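Local coordinates for Tol-Pal system protein TolB (Acinetobacter baumannii, PDB 7MX5) that probably serves as the periplasmic component of the Tol-Pal system, which helps the outer membrane invaginate during cell division and keeps it intact, at residues V85-Y90 and S118-Q123; E101-P106 and R111-M116; Y186-T191 and G204-I209; P194-Q199 and K226-T231. One frame throughout, in Å; residues are numbered along the deposited sequence.

Contact 1 of 4, residues V85-Y90 and S118-Q123; sequences VHYQLY and SDAIYQ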
loop_
_atom_site.group_PDB
_atom_site.type_symbol
_atom_site.label_atom_id
_atom_site.label_comp_id
_atom_site.label_asym_id
_atom_site.label_seq_id
_atom_site.Cartn_x
_atom_site.Cartn_y
_atom_site.Cartn_z
ATOM N N VAL A 85 -14.045 23.335 4.341
ATOM C CA VAL A 85 -13.394 23.545 3.054
ATOM C C VAL A 85 -14.437 23.355 1.962
ATOM O O VAL A 85 -15.037 22.279 1.842
ATOM C CB VAL A 85 -12.187 22.612 2.850
ATOM C CG1 VAL A 85 -12.534 21.167 3.186
ATOM C CG2 VAL A 85 -11.667 22.726 1.422
ATOM N N HIS A 86 -14.674 24.411 1.190
ATOM C CA HIS A 86 -15.537 24.367 0.016
ATOM C C HIS A 86 -14.629 24.398 -1.204
ATOM O O HIS A 86 -14.003 25.424 -1.488
ATOM C CB HIS A 86 -16.520 25.536 0.012
ATOM C CG HIS A 86 -17.511 25.488 -1.109
ATOM N ND1 HIS A 86 -18.252 26.584 -1.497
ATOM C CD2 HIS A 86 -17.881 24.476 -1.930
ATOM C CE1 HIS A 86 -19.036 26.249 -2.505
ATOM N NE2 HIS A 86 -18.831 24.975 -2.786
ATOM N N TYR A 87 -14.547 23.278 -1.917
ATOM C CA TYR A 87 -13.627 23.146 -3.036
ATOM C C TYR A 87 -14.377 22.720 -4.290
ATOM O O TYR A 87 -15.443 22.101 -4.220
ATOM C CB TYR A 87 -12.505 22.141 -2.726
ATOM C CG TYR A 87 -12.974 20.719 -2.519
ATOM C CD1 TYR A 87 -13.425 20.290 -1.278
ATOM C CD2 TYR A 87 -12.952 19.800 -3.562
ATOM C CE1 TYR A 87 -13.849 18.989 -1.082
ATOM C CE2 TYR A 87 -13.374 18.498 -3.375
ATOM C CZ TYR A 87 -13.821 18.097 -2.134
ATOM O OH TYR A 87 -14.242 16.802 -1.942
ATOM N N GLN A 88 -13.802 23.063 -5.442
ATOM C CA GLN A 88 -14.385 22.734 -6.734
ATOM C C GLN A 88 -13.302 22.207 -7.663
ATOM O O GLN A 88 -12.113 22.489 -7.492
ATOM C CB GLN A 88 -15.072 23.947 -7.377
ATOM C CG GLN A 88 -16.211 24.534 -6.566
ATOM C CD GLN A 88 -16.765 25.804 -7.181
ATOM O OE1 GLN A 88 -16.012 26.680 -7.609
ATOM N NE2 GLN A 88 -18.087 25.910 -7.228
ATOM N N LEU A 89 -13.735 21.432 -8.654
ATOM C CA LEU A 89 -12.873 20.947 -9.725
ATOM C C LEU A 89 -13.525 21.315 -11.047
ATOM O O LEU A 89 -14.639 20.867 -11.336
ATOM C CB LEU A 89 -12.657 19.434 -9.628
ATOM C CG LEU A 89 -11.853 18.784 -10.757
ATOM C CD1 LEU A 89 -10.525 19.497 -10.959
ATOM C CD2 LEU A 89 -11.635 17.304 -10.482
ATOM N N TYR A 90 -12.840 22.130 -11.844
ATOM C CA TYR A 90 -13.405 22.695 -13.063
ATOM C C TYR A 90 -12.746 22.068 -14.283
ATOM O O TYR A 90 -11.522 22.136 -14.438
ATOM C CB TYR A 90 -13.235 24.213 -13.089
ATOM C CG TYR A 90 -14.052 24.891 -14.165
ATOM C CD1 TYR A 90 -15.412 25.112 -13.995
ATOM C CD2 TYR A 90 -13.465 25.307 -15.353
ATOM C CE1 TYR A 90 -16.165 25.729 -14.973
ATOM C CE2 TYR A 90 -14.210 25.927 -16.339
ATOM C CZ TYR A 90 -15.559 26.135 -16.143
ATOM O OH TYR A 90 -16.308 26.750 -17.120
ATOM N N SER A 118 -7.993 15.456 -2.383
ATOM C CA SER A 118 -7.218 14.896 -3.485
ATOM C C SER A 118 -7.797 13.571 -3.962
ATOM O O SER A 118 -7.737 13.268 -5.161
ATOM C CB SER A 118 -5.763 14.716 -3.059
ATOM O OG SER A 118 -5.254 15.900 -2.470
ATOM N N ASP A 119 -8.351 12.770 -3.050
ATOM C CA ASP A 119 -8.991 11.522 -3.453
ATOM C C ASP A 119 -10.201 11.790 -4.339
ATOM O O ASP A 119 -10.455 11.050 -5.297
ATOM C CB ASP A 119 -9.400 10.716 -2.219
ATOM C CG ASP A 119 -8.287 9.821 -1.710
ATOM O OD1 ASP A 119 -7.154 9.927 -2.222
ATOM O OD2 ASP A 119 -8.547 9.010 -0.796
ATOM N N ALA A 120 -10.957 12.848 -4.036
ATOM C CA ALA A 120 -12.124 13.179 -4.846
ATOM C C ALA A 120 -11.715 13.734 -6.204
ATOM O O ALA A 120 -12.370 13.456 -7.217
ATOM C CB ALA A 120 -13.014 14.174 -4.102
ATOM N N ILE A 121 -10.639 14.525 -6.246
ATOM C CA ILE A 121 -10.147 15.047 -7.519
ATOM C C ILE A 121 -9.672 13.908 -8.410
ATOM O O ILE A 121 -9.969 13.870 -9.609
ATOM C CB ILE A 121 -9.028 16.079 -7.277
ATOM C CG1 ILE A 121 -9.577 17.305 -6.545
ATOM C CG2 ILE A 121 -8.380 16.485 -8.592
ATOM C CD1 ILE A 121 -8.517 18.326 -6.189
ATOM N N TYR A 122 -8.930 12.959 -7.833
ATOM C CA TYR A 122 -8.432 11.822 -8.600
ATOM C C TYR A 122 -9.577 10.995 -9.172
ATOM O O TYR A 122 -9.547 10.604 -10.344
ATOM C CB TYR A 122 -7.534 10.962 -7.711
ATOM C CG TYR A 122 -6.858 9.803 -8.410
ATOM C CD1 TYR A 122 -5.615 9.958 -9.006
ATOM C CD2 TYR A 122 -7.454 8.549 -8.452
ATOM C CE1 TYR A 122 -4.989 8.900 -9.638
ATOM C CE2 TYR A 122 -6.837 7.486 -9.082
ATOM C CZ TYR A 122 -5.604 7.667 -9.674
ATOM O OH TYR A 122 -4.984 6.610 -10.302
ATOM N N GLN A 123 -10.601 10.726 -8.358
ATOM C CA GLN A 123 -11.726 9.923 -8.823
ATOM C C GLN A 123 -12.526 10.655 -9.896
ATOM O O GLN A 123 -13.041 10.028 -10.829
ATOM C CB GLN A 123 -12.623 9.552 -7.643
ATOM C CG GLN A 123 -13.698 8.532 -7.971
ATOM C CD GLN A 123 -14.401 8.019 -6.732
ATOM O OE1 GLN A 123 -15.172 8.741 -6.100
ATOM N NE2 GLN A 123 -14.139 6.767 -6.377
#
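Leu89 and Ile121 form the larger half of this buried contact, and Tyr87 with Ala120 forms the other half. The backbones come nearest at the first pair, with Leu89 CA and Ile121 CA 6.9 Å apart. The Leu89 CB points toward the helix. Its CG lies anti to the backbone N (chi1 176°), which carries the branch forward from the sheet. At the end of the branch, CD2 does the touching. It meets Ile121 CG2 at 3.9 Å, and it also lies 3.9 Å from Ile121 O. CD1 is more distant, 4.4 Å from the same Ile121 CG2. The contact is methyl on methyl, and the two side chains pass obliquely. Ile121 offers its CG2 branch.

Tyr87 works differently. Its CG stands between the backbone N and the carbonyl carbon (chi1 64°). The ring then reaches over to the helix, and its outer end meets Ala120. The Ala120 CB sits at the ring edge, near the ring plane. It is 3.6 Å from Tyr87 OH and 4.4 Å from Tyr87 CE2. The phenol end therefore lies against the helix at Ala120.

The contact lies in the amino-terminal alpha/beta domain of TolB and joins its mixed sheet to helix 110-126. Leu89 also packs on Ala124 and Leu125 further along that helix, and on Leu99 of strand 96-105. Ile121 also touches Val32 and Leu36 of helix 29-37.

Contact 2 of 4, residues E101-P106 and R111-M116; sequences ELLNVP and RQAGHM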
loop_
_atom_site.group_PDB
_atom_site.type_symbol
_atom_site.label_atom_id
_atom_site.label_comp_id
_atom_site.label_asym_id
_atom_site.label_seq_id
_atom_site.Cartn_x
_atom_site.Cartn_y
_atom_site.Cartn_z
ATOM N N GLU A 101 -17.958 20.461 -3.785
ATOM C CA GLU A 101 -18.165 19.748 -2.536
ATOM C C GLU A 101 -17.749 20.603 -1.349
ATOM O O GLU A 101 -16.906 21.498 -1.465
ATOM C CB GLU A 101 -17.374 18.431 -2.514
ATOM C CG GLU A 101 -17.675 17.501 -3.678
ATOM C CD GLU A 101 -18.948 16.705 -3.477
ATOM O OE1 GLU A 101 -19.588 16.857 -2.415
ATOM O OE2 GLU A 101 -19.310 15.925 -4.382
ATOM N N LEU A 102 -18.358 20.311 -0.203
ATOM C CA LEU A 102 -17.952 20.860 1.081
ATOM C C LEU A 102 -17.571 19.709 1.999
ATOM O O LEU A 102 -18.297 18.713 2.084
ATOM C CB LEU A 102 -19.068 21.692 1.720
ATOM C CG LEU A 102 -18.670 22.384 3.027
ATOM C CD1 LEU A 102 -18.396 23.865 2.803
ATOM C CD2 LEU A 102 -19.724 22.178 4.105
ATOM N N LEU A 103 -16.434 19.843 2.674
ATOM C CA LEU A 103 -15.957 18.839 3.616
ATOM C C LEU A 103 -15.753 19.503 4.969
ATOM O O LEU A 103 -15.014 20.488 5.075
ATOM C CB LEU A 103 -14.660 18.193 3.125
ATOM C CG LEU A 103 -13.986 17.214 4.089
ATOM C CD1 LEU A 103 -14.667 15.856 4.036
ATOM C CD2 LEU A 103 -12.503 17.085 3.774
ATOM N N ASN A 104 -16.415 18.974 5.992
ATOM C CA ASN A 104 -16.264 19.475 7.350
ATOM C C ASN A 104 -15.076 18.789 8.009
ATOM O O ASN A 104 -14.996 17.556 8.031
ATOM C CB ASN A 104 -17.539 19.241 8.158
ATOM C CG ASN A 104 -18.535 20.373 8.013
ATOM O OD1 ASN A 104 -18.461 21.376 8.723
ATOM N ND2 ASN A 104 -19.470 20.222 7.082
ATOM N N VAL A 105 -14.157 19.586 8.534
ATOM C CA VAL A 105 -12.905 19.093 9.097
ATOM C C VAL A 105 -12.921 19.359 10.597
ATOM O O VAL A 105 -13.098 20.511 11.015
ATOM C CB VAL A 105 -11.687 19.752 8.436
ATOM C CG1 VAL A 105 -10.435 18.973 8.772
ATOM C CG2 VAL A 105 -11.886 19.837 6.932
ATOM N N PRO A 106 -12.742 18.344 11.434
ATOM C CA PRO A 106 -12.777 18.573 12.882
ATOM C C PRO A 106 -11.413 18.936 13.453
ATOM O O PRO A 106 -10.634 18.063 13.853
ATOM C CB PRO A 106 -13.295 17.238 13.424
ATOM C CG PRO A 106 -12.800 16.223 12.432
ATOM C CD PRO A 106 -12.690 16.912 11.094
ATOM N N ARG A 111 -4.273 17.051 7.530
ATOM C CA ARG A 111 -3.655 16.191 6.525
ATOM C C ARG A 111 -4.650 15.187 5.957
ATOM O O ARG A 111 -4.585 14.857 4.767
ATOM C CB ARG A 111 -2.445 15.470 7.118
ATOM C CG ARG A 111 -1.193 16.333 7.197
ATOM C CD ARG A 111 0.074 15.485 7.221
ATOM N NE ARG A 111 0.525 15.111 5.884
ATOM C CZ ARG A 111 1.046 15.950 4.999
ATOM N NH1 ARG A 111 1.210 17.234 5.273
ATOM N NH2 ARG A 111 1.420 15.488 3.809
ATOM N N GLN A 112 -5.577 14.695 6.784
ATOM C CA GLN A 112 -6.603 13.790 6.280
ATOM C C GLN A 112 -7.590 14.513 5.371
ATOM O O GLN A 112 -8.124 13.908 4.436
ATOM C CB GLN A 112 -7.335 13.119 7.445
ATOM C CG GLN A 112 -8.250 14.049 8.226
ATOM C CD GLN A 112 -9.366 13.318 8.944
ATOM O OE1 GLN A 112 -9.118 12.461 9.794
ATOM N NE2 GLN A 112 -10.605 13.656 8.608
ATOM N N ALA A 113 -7.834 15.802 5.619
ATOM C CA ALA A 113 -8.765 16.551 4.782
ATOM C C ALA A 113 -8.184 16.793 3.396
ATOM O O ALA A 113 -8.897 16.689 2.390
ATOM C CB ALA A 113 -9.126 17.876 5.453
ATOM N N GLY A 114 -6.892 17.118 3.320
ATOM C CA GLY A 114 -6.263 17.300 2.022
ATOM C C GLY A 114 -6.221 16.019 1.215
ATOM O O GLY A 114 -6.399 16.037 -0.005
ATOM N N HIS A 115 -5.990 14.888 1.885
ATOM C CA HIS A 115 -6.007 13.608 1.191
ATOM C C HIS A 115 -7.408 13.249 0.713
ATOM O O HIS A 115 -7.558 12.595 -0.323
ATOM C CB HIS A 115 -5.450 12.512 2.102
ATOM C CG HIS A 115 -4.012 12.711 2.472
ATOM N ND1 HIS A 115 -3.124 13.395 1.669
ATOM C CD2 HIS A 115 -3.309 12.317 3.560
ATOM C CE1 HIS A 115 -1.937 13.413 2.246
ATOM N NE2 HIS A 115 -2.021 12.766 3.394
ATOM N N MET A 116 -8.441 13.672 1.447
ATOM C CA MET A 116 -9.811 13.433 1.003
ATOM C C MET A 116 -10.141 14.270 -0.225
ATOM O O MET A 116 -10.732 13.771 -1.190
ATOM C CB MET A 116 -10.792 13.732 2.137
ATOM C CG MET A 116 -10.824 12.679 3.230
ATOM S SD MET A 116 -11.298 13.361 4.829
ATOM C CE MET A 116 -12.943 12.678 5.018
#
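Ala113 CB is the point on which Leu103 and Val105 converge. It lies at the same distance, 3.7 Å, from Val105 CG1 and Val105 CG2, so both methyls of the valine touch it. Leu103 adds a third methyl, with CD2 at 3.9 Å from Ala113 CB. The other branch of Leu103 turns to Met116: CD1 meets Met116 CE at 3.7 Å. The methionine chain bends at its last torsion (chi3 108°), which swings CE round to that methyl. The two side chains cross at about a right angle. Met116 SD is also near, 4.1 Å from Leu103 CD2. All of these contacts are apolar. Ala113 and Val105 are buried, whereas Leu103 and Met116 are partly exposed.

The arrangement is a strand followed by a helix that folds back over it. A short turn separates strand 96-105 from helix 110-126. The two segments run nearly antiparallel, at 163°, with their axes 9.3 Å apart at closest approach. Strand 96-105 is the outermost strand on its side of the mixed sheet.

Further out, the sheet fixes the strand. Leu103 and Val105 hydrogen-bond through their backbones to Val85 and Phe83 of strand 83-91, and Val105 also packs on Phe83. The helix is held by polar groups away from the strand. His115 ND1 is hydrogen-bonded to Asp35 OD2 of helix 29-37, and the His115 side chain touches Ile31 of the same helix. Arg111 NH2 makes a salt bridge to Asp158 OD2.

Contact 3 of 4, residues Y186-T191 and G204-I209; sequences YVSFET and GTREVI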
loop_
_atom_site.group_PDB
_atom_site.type_symbol
_atom_site.label_atom_id
_atom_site.label_comp_id
_atom_site.label_asym_id
_atom_site.label_seq_id
_atom_site.Cartn_x
_atom_site.Cartn_y
_atom_site.Cartn_z
ATOM N N TYR A 186 0.828 -9.491 13.296
ATOM C CA TYR A 186 2.269 -9.484 13.100
ATOM C C TYR A 186 2.870 -10.663 13.848
ATOM O O TYR A 186 2.250 -11.233 14.750
ATOM C CB TYR A 186 2.891 -8.169 13.580
ATOM C CG TYR A 186 2.518 -7.805 15.001
ATOM C CD1 TYR A 186 3.289 -8.233 16.073
ATOM C CD2 TYR A 186 1.388 -7.040 15.270
ATOM C CE1 TYR A 186 2.950 -7.908 17.371
ATOM C CE2 TYR A 186 1.043 -6.708 16.566
ATOM C CZ TYR A 186 1.828 -7.144 17.613
ATOM O OH TYR A 186 1.492 -6.819 18.907
ATOM N N VAL A 187 4.090 -11.017 13.462
ATOM C CA VAL A 187 4.858 -12.064 14.123
ATOM C C VAL A 187 5.892 -11.389 15.009
ATOM O O VAL A 187 6.704 -10.589 14.529
ATOM C CB VAL A 187 5.526 -12.999 13.104
ATOM C CG1 VAL A 187 6.232 -14.144 13.818
ATOM C CG2 VAL A 187 4.494 -13.523 12.126
ATOM N N SER A 188 5.862 -11.701 16.300
ATOM C CA SER A 188 6.741 -11.075 17.275
ATOM C C SER A 188 7.593 -12.129 17.964
ATOM O O SER A 188 7.128 -13.240 18.237
ATOM C CB SER A 188 5.943 -10.289 18.318
ATOM O OG SER A 188 6.796 -9.752 19.315
ATOM N N PHE A 189 8.847 -11.769 18.241
ATOM C CA PHE A 189 9.762 -12.610 18.999
ATOM C C PHE A 189 10.131 -11.984 20.339
ATOM O O PHE A 189 11.153 -12.354 20.927
ATOM C CB PHE A 189 11.028 -12.898 18.186
ATOM C CG PHE A 189 10.798 -13.763 16.976
ATOM C CD1 PHE A 189 10.152 -13.262 15.856
ATOM C CD2 PHE A 189 11.238 -15.077 16.954
ATOM C CE1 PHE A 189 9.944 -14.055 14.743
ATOM C CE2 PHE A 189 11.035 -15.875 15.843
ATOM C CZ PHE A 189 10.387 -15.362 14.735
ATOM N N GLU A 190 9.320 -11.036 20.830
ATOM C CA GLU A 190 9.603 -10.394 22.112
ATOM C C GLU A 190 9.782 -11.423 23.220
ATOM O O GLU A 190 10.581 -11.217 24.141
ATOM C CB GLU A 190 8.494 -9.397 22.461
ATOM C CG GLU A 190 7.155 -10.022 22.829
ATOM C CD GLU A 190 6.001 -9.048 22.693
ATOM O OE1 GLU A 190 5.656 -8.686 21.548
ATOM O OE2 GLU A 190 5.437 -8.643 23.733
ATOM N N THR A 191 9.050 -12.528 23.147
ATOM C CA THR A 191 9.407 -13.757 23.835
ATOM C C THR A 191 10.023 -14.699 22.811
ATOM O O THR A 191 9.606 -14.716 21.648
ATOM C CB THR A 191 8.190 -14.405 24.498
ATOM O OG1 THR A 191 7.517 -15.244 23.551
ATOM C CG2 THR A 191 7.227 -13.340 25.004
ATOM N N GLY A 204 -6.388 -0.560 21.239
ATOM C CA GLY A 204 -4.994 -0.875 21.491
ATOM C C GLY A 204 -4.758 -2.356 21.712
ATOM O O GLY A 204 -3.793 -2.922 21.190
ATOM N N THR A 205 -5.669 -2.985 22.459
ATOM C CA THR A 205 -5.497 -4.343 22.966
ATOM C C THR A 205 -5.064 -5.324 21.880
ATOM O O THR A 205 -5.419 -5.183 20.705
ATOM C CB THR A 205 -6.804 -4.823 23.596
ATOM O OG1 THR A 205 -7.822 -4.875 22.588
ATOM C CG2 THR A 205 -7.241 -3.877 24.703
ATOM N N ARG A 206 -4.303 -6.336 22.292
ATOM C CA ARG A 206 -3.831 -7.409 21.424
ATOM C C ARG A 206 -4.272 -8.758 21.989
ATOM O O ARG A 206 -4.866 -8.844 23.066
ATOM C CB ARG A 206 -2.305 -7.377 21.274
ATOM C CG ARG A 206 -1.568 -8.004 22.449
ATOM C CD ARG A 206 -0.165 -7.454 22.619
ATOM N NE ARG A 206 0.790 -7.910 21.620
ATOM C CZ ARG A 206 2.084 -8.076 21.859
ATOM N NH1 ARG A 206 2.601 -7.840 23.054
ATOM N NH2 ARG A 206 2.878 -8.488 20.876
ATOM N N GLU A 207 -3.963 -9.820 21.246
ATOM C CA GLU A 207 -4.231 -11.182 21.683
ATOM C C GLU A 207 -3.373 -12.134 20.862
ATOM O O GLU A 207 -3.098 -11.883 19.686
ATOM C CB GLU A 207 -5.714 -11.542 21.545
ATOM C CG GLU A 207 -6.241 -11.470 20.121
ATOM C CD GLU A 207 -7.529 -12.247 19.937
ATOM O OE1 GLU A 207 -7.663 -13.331 20.542
ATOM O OE2 GLU A 207 -8.406 -11.774 19.185
ATOM N N VAL A 208 -2.952 -13.225 21.494
ATOM C CA VAL A 208 -2.122 -14.219 20.822
ATOM C C VAL A 208 -3.014 -15.095 19.953
ATOM O O VAL A 208 -3.912 -15.780 20.453
ATOM C CB VAL A 208 -1.336 -15.067 21.829
ATOM C CG1 VAL A 208 -0.757 -16.295 21.144
ATOM C CG2 VAL A 208 -0.231 -14.245 22.442
ATOM N N ILE A 209 -2.765 -15.072 18.646
ATOM C CA ILE A 209 -3.501 -15.941 17.737
ATOM C C ILE A 209 -2.939 -17.357 17.784
ATOM O O ILE A 209 -3.674 -18.325 18.009
ATOM C CB ILE A 209 -3.475 -15.360 16.312
ATOM C CG1 ILE A 209 -4.412 -14.154 16.210
ATOM C CG2 ILE A 209 -3.878 -16.409 15.316
ATOM C CD1 ILE A 209 -5.851 -14.468 16.553
#
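Glu190 and Arg206 meet end-on in a salt bridge of two bonds, each carboxylate oxygen taking one nitrogen. Arg206 NH2 donates to Glu190 OE1 at 2.9 Å and 172°. Arg206 NH1 donates to Glu190 OE2 at 3.0 Å and 167°. Both oxygens lie close to the guanidinium plane, but NH2 approaches OE1 from above the carboxylate plane. OE1 has a second donor, Ser188 OG, at 2.7 Å on its anti lone pair. Ser188 OG in turn accepts from Glu190 N in an ST turn, so the serine hydroxyl holds both the backbone N and the carboxylate of Glu190.

The contact spans one blade of the beta-propeller. Strand 195-200 runs between strands 183-188 and 206-211, so the backbones stay well apart: Tyr186 CA and Ile209 CA are 9.8 Å from each other. The long side chains bridge over the middle strand, where Tyr197 makes a cation-pi contact with Arg206.

The Tyr186 end is the buried part of the contact. Arg206 NH2 lies at the edge of its ring, 2.9 Å from Tyr186 OH. The hydroxyl is hydrogen-bonded to Gln199 OE1 of the middle strand. The salt-bridge end is more open: Glu190 and Arg206 are both partly exposed, although their side chains also touch Leu166 of strand 163-168, in the adjoining blade.

Contact 4 of 4, residues P194-Q199 and K226-T231; sequences PAIYLQ and KSMLFT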
loop_
_atom_site.group_PDB
_atom_site.type_symbol
_atom_site.label_atom_id
_atom_site.label_comp_id
_atom_site.label_asym_id
_atom_site.label_seq_id
_atom_site.Cartn_x
_atom_site.Cartn_y
_atom_site.Cartn_z
ATOM N N PRO A 194 8.231 -17.635 18.667
ATOM C CA PRO A 194 7.445 -16.736 17.814
ATOM C C PRO A 194 5.953 -16.873 18.077
ATOM O O PRO A 194 5.451 -17.951 18.407
ATOM C CB PRO A 194 7.804 -17.186 16.392
ATOM C CG PRO A 194 8.361 -18.566 16.546
ATOM C CD PRO A 194 9.024 -18.597 17.884
ATOM N N ALA A 195 5.245 -15.758 17.923
ATOM C CA ALA A 195 3.816 -15.710 18.191
ATOM C C ALA A 195 3.163 -14.715 17.247
ATOM O O ALA A 195 3.677 -13.612 17.044
ATOM C CB ALA A 195 3.533 -15.318 19.646
ATOM N N ILE A 196 2.033 -15.112 16.673
ATOM C CA ILE A 196 1.236 -14.225 15.834
ATOM C C ILE A 196 0.234 -13.505 16.726
ATOM O O ILE A 196 -0.644 -14.135 17.326
ATOM C CB ILE A 196 0.526 -14.999 14.714
ATOM C CG1 ILE A 196 1.534 -15.448 13.653
ATOM C CG2 ILE A 196 -0.562 -14.143 14.084
ATOM C CD1 ILE A 196 0.927 -16.295 12.555
ATOM N N TYR A 197 0.371 -12.189 16.824
ATOM C CA TYR A 197 -0.519 -11.365 17.625
ATOM C C TYR A 197 -1.557 -10.698 16.732
ATOM O O TYR A 197 -1.332 -10.492 15.538
ATOM C CB TYR A 197 0.266 -10.301 18.393
ATOM C CG TYR A 197 1.175 -10.852 19.470
ATOM C CD1 TYR A 197 2.466 -11.268 19.173
ATOM C CD2 TYR A 197 0.744 -10.947 20.786
ATOM C CE1 TYR A 197 3.301 -11.768 20.156
ATOM C CE2 TYR A 197 1.574 -11.439 21.777
ATOM C CZ TYR A 197 2.849 -11.853 21.455
ATOM O OH TYR A 197 3.676 -12.349 22.437
ATOM N N LEU A 198 -2.704 -10.369 17.322
ATOM C CA LEU A 198 -3.764 -9.631 16.641
ATOM C C LEU A 198 -4.080 -8.397 17.476
ATOM O O LEU A 198 -4.597 -8.515 18.590
ATOM C CB LEU A 198 -5.006 -10.495 16.441
ATOM C CG LEU A 198 -6.045 -9.923 15.473
ATOM C CD1 LEU A 198 -5.386 -9.492 14.169
ATOM C CD2 LEU A 198 -7.153 -10.929 15.211
ATOM N N GLN A 199 -3.778 -7.220 16.935
ATOM C CA GLN A 199 -3.818 -5.972 17.687
ATOM C C GLN A 199 -4.994 -5.121 17.223
ATOM O O GLN A 199 -5.066 -4.739 16.050
ATOM C CB GLN A 199 -2.505 -5.206 17.524
ATOM C CG GLN A 199 -2.386 -3.984 18.416
ATOM C CD GLN A 199 -0.981 -3.798 18.952
ATOM O OE1 GLN A 199 -0.195 -4.742 19.008
ATOM N NE2 GLN A 199 -0.659 -2.573 19.354
ATOM N N LYS A 226 -13.161 -14.680 8.693
ATOM C CA LYS A 226 -13.376 -15.873 9.499
ATOM C C LYS A 226 -12.154 -16.768 9.622
ATOM O O LYS A 226 -12.119 -17.610 10.525
ATOM C CB LYS A 226 -14.534 -16.702 8.923
ATOM C CG LYS A 226 -15.808 -15.911 8.682
ATOM C CD LYS A 226 -17.039 -16.745 8.994
ATOM C CE LYS A 226 -18.270 -15.872 9.162
ATOM N NZ LYS A 226 -18.670 -15.747 10.592
ATOM N N SER A 227 -11.160 -16.617 8.750
ATOM C CA SER A 227 -10.020 -17.520 8.737
ATOM C C SER A 227 -8.732 -16.736 8.528
ATOM O O SER A 227 -8.743 -15.581 8.094
ATOM C CB SER A 227 -10.167 -18.591 7.647
ATOM O OG SER A 227 -11.401 -19.276 7.774
ATOM N N MET A 228 -7.616 -17.390 8.843
ATOM C CA MET A 228 -6.292 -16.810 8.675
ATOM C C MET A 228 -5.323 -17.896 8.231
ATOM O O MET A 228 -5.328 -19.003 8.776
ATOM C CB MET A 228 -5.792 -16.164 9.974
ATOM C CG MET A 228 -4.303 -15.851 9.980
ATOM S SD MET A 228 -3.660 -15.481 11.624
ATOM C CE MET A 228 -2.909 -17.056 12.030
ATOM N N LEU A 229 -4.501 -17.576 7.237
ATOM C CA LEU A 229 -3.432 -18.456 6.795
ATOM C C LEU A 229 -2.114 -18.036 7.433
ATOM O O LEU A 229 -1.896 -16.860 7.733
ATOM C CB LEU A 229 -3.294 -18.442 5.271
ATOM C CG LEU A 229 -4.392 -19.130 4.461
ATOM C CD1 LEU A 229 -4.380 -18.622 3.031
ATOM C CD2 LEU A 229 -4.233 -20.640 4.497
ATOM N N PHE A 230 -1.235 -19.013 7.639
ATOM C CA PHE A 230 0.080 -18.735 8.195
ATOM C C PHE A 230 1.022 -19.870 7.827
ATOM O O PHE A 230 0.594 -20.983 7.510
ATOM C CB PHE A 230 0.028 -18.541 9.717
ATOM C CG PHE A 230 -0.448 -19.749 10.477
ATOM C CD1 PHE A 230 -1.797 -20.061 10.543
ATOM C CD2 PHE A 230 0.454 -20.564 11.140
ATOM C CE1 PHE A 230 -2.234 -21.166 11.248
ATOM C CE2 PHE A 230 0.023 -21.671 11.847
ATOM C CZ PHE A 230 -1.323 -21.972 11.903
ATOM N N THR A 231 2.316 -19.566 7.865
ATOM C CA THR A 231 3.361 -20.532 7.570
ATOM C C THR A 231 3.971 -21.048 8.865
ATOM O O THR A 231 4.192 -20.283 9.809
ATOM C CB THR A 231 4.452 -19.914 6.693
ATOM O OG1 THR A 231 3.851 -19.089 5.687
ATOM C CG2 THR A 231 5.277 -21.004 6.025
#
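Ile196 and Phe230 mark the closest approach of the two backbones, yet their CA atoms are still 8.9 Å apart. The strands belong to different sheets, and side chains alone fill the gap. This is the joint between two successive blades of the beta-propeller. Strand 195-200 is the third strand of one blade and strand 227-232 the second strand of the next.

Ile196 supplies the whole contact from its side. Its CG1 branch is extended (chi2 176°), and this pushes CD1 out to the other blade. There CD1 touches two residues. One is Phe230, met at CB, the root of the side chain. The other is Met228, whose chain bends at chi3 and approaches Ile196 tip to tip, bringing its CE to 3.9 Å from Ile196 CD1. All three residues are buried.

Their neighbours continue the apolar layer between the blades. Ile196 rests on Val187, Met228 touches Ile209, and Phe230 packs on Phe212 and Met243. Within the contact itself, Ile196 CG2 lies 4.2 Å from Met228 SD, while Ile196 CD1 comes to 3.7 Å from Phe230 CB.

In the fold
Contacts 1 and 2 lie in the amino-terminal domain, and contacts 3 and 4 in the propeller, with about 34 to 40 Å between the centres of the two pairs. Contacts 1 and 2 share helix 110-126 and join it to neighbouring strands of one sheet. Contact 1 is core, while contact 2, at the edge strand, is partly buried; both are apolar. The propeller pair differs more. Contact 4 is a buried apolar joint between blades. Contact 3 is partly exposed and is built on charge. The two still touch: Ile209 N meets Ile196 O at 2.7 Å, a probable backbone hydrogen bond within the blade.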